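Local coordinates for protein ferredoxin component of dioxygenase (Sphingobium yanoikuyae, PDB 2I7F) that carries a Rieske-type [2Fe-2S] cluster and, as the ferredoxin component of biphenyl 2,3-dioxygenase, probably delivers electrons to the terminal oxygenase, at residues S70-I73 against A74-A77. Residues are numbered along the deposited sequence; the frame is centred on the assembly and turned at random.
Sequences SFDI and ATGA
Asp72 and Ala74 begin a tight reversal of the chain at the end of strand 70-72, in the small three-stranded sheet of the Rieske domain: a four-residue hairpin-like loop, made of a type I turn over residues 72-75 followed by left-handed Gly76. Asp72 OD1 accepts a weak bond from Ala74 N at 3.0 Å, and the methyl group of Ala74 lies close to the same oxygen. The carboxylate reaches forward over the turn because CG stands anti to the backbone N (chi1 -172°), which sets it beside the carbonyl carbon. Thr75 N gives a second bond to Asp72 OD1 at 3.2 Å, approaching from above the carboxylate plane, and also a weak one to Asp72 O. The Thr75 hydroxyl packs against the Asp72 side chain, with OG1 3.2 Å from CB, and accepts from Ala77 N in a nearly straight bond (N-H...O 162°), an ST turn. The other carboxylate oxygen, OD2, is in a salt bridge with Lys79, so the aspartate ties the turn to the chain that follows it. With an alanine here, the amides of Ala74 and Thr75 would probably lose OD1, their common acceptor, and Lys79 its carboxylate partner. Gly76 N then binds Asp72 O at 2.8 Å, the firmer of the two amide bonds to that carbonyl; the positive phi of Gly76 (90°) would press any CB against the preceding carbonyl. Gly76 O sits at the edge of the Phe71 ring, near its plane, while the ring reaches to the neighbourhood of the cluster ligands Cys45 and Cys64. At Ala77 the returning chain meets the strand again: Asp72 N donates to Ala77 O at 2.9 Å, and the same oxygen receives a CA-H...O contact from Phe71 CA at 3.2 Å.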
loop_
_atom_site.group_PDB
_atom_site.type_symbol
_atom_site.label_atom_id
_atom_site.label_comp_id
_atom_site.label_asym_id
_atom_site.label_seq_id
_atom_site.Cartn_x
_atom_site.Cartn_y
_atom_site.Cartn_z
ATOM N N SER A 70 5.452 8.883 -7.689
ATOM C CA SER A 70 5.844 7.740 -6.884
ATOM C C SER A 70 5.864 8.074 -5.403
ATOM O O SER A 70 5.989 9.258 -5.017
ATOM C CB SER A 70 7.219 7.217 -7.323
ATOM O OG SER A 70 8.272 7.993 -6.778
ATOM N N PHE A 71 5.741 7.012 -4.600
ATOM C CA PHE A 71 5.870 7.018 -3.154
ATOM C C PHE A 71 6.805 5.948 -2.650
ATOM O O PHE A 71 7.016 4.906 -3.283
ATOM C CB PHE A 71 4.521 6.757 -2.451
ATOM C CG PHE A 71 3.458 7.721 -2.815
ATOM C CD1 PHE A 71 3.271 8.892 -2.080
ATOM C CD2 PHE A 71 2.642 7.467 -3.920
ATOM C CE1 PHE A 71 2.319 9.802 -2.451
ATOM C CE2 PHE A 71 1.669 8.364 -4.272
ATOM C CZ PHE A 71 1.498 9.520 -3.536
ATOM N N ASP A 72 7.341 6.196 -1.464
ATOM C CA ASP A 72 8.088 5.179 -0.719
ATOM C C ASP A 72 7.078 4.318 0.062
ATOM O O ASP A 72 6.398 4.806 0.970
ATOM C CB ASP A 72 9.109 5.855 0.219
ATOM C CG ASP A 72 10.036 4.874 0.859
ATOM O OD1 ASP A 72 9.548 3.827 1.318
ATOM O OD2 ASP A 72 11.255 5.153 0.936
ATOM N N ILE A 73 6.980 3.039 -0.302
ATOM C CA ILE A 73 6.004 2.121 0.310
ATOM C C ILE A 73 6.138 2.045 1.832
ATOM O O ILE A 73 5.134 2.047 2.560
ATOM C CB ILE A 73 6.141 0.675 -0.236
ATOM C CG1 ILE A 73 5.693 0.616 -1.714
ATOM C CG2 ILE A 73 5.315 -0.319 0.686
ATOM C CD1 ILE A 73 6.393 -0.425 -2.592
ATOM N N ALA A 74 7.378 1.990 2.284
ATOM C CA ALA A 74 7.744 1.744 3.686
ATOM C C ALA A 74 7.593 2.986 4.551
ATOM O O ALA A 74 7.238 2.863 5.731
ATOM C CB ALA A 74 9.173 1.219 3.787
ATOM N N THR A 75 7.749 4.175 3.964
ATOM C CA THR A 75 7.754 5.409 4.729
ATOM C C THR A 75 6.539 6.312 4.480
ATOM O O THR A 75 6.226 7.134 5.332
ATOM C CB THR A 75 9.028 6.244 4.515
ATOM O OG1 THR A 75 9.008 6.869 3.226
ATOM C CG2 THR A 75 10.351 5.410 4.745
ATOM N N GLY A 76 5.882 6.153 3.323
ATOM C CA GLY A 76 4.794 7.038 2.916
ATOM C C GLY A 76 5.257 8.240 2.119
ATOM O O GLY A 76 4.451 8.899 1.479
ATOM N N ALA A 77 6.556 8.528 2.131
ATOM C CA ALA A 77 7.097 9.731 1.473
ATOM C C ALA A 77 6.651 9.869 0.022
ATOM O O ALA A 77 6.653 8.892 -0.736
ATOM C CB ALA A 77 8.624 9.720 1.560
#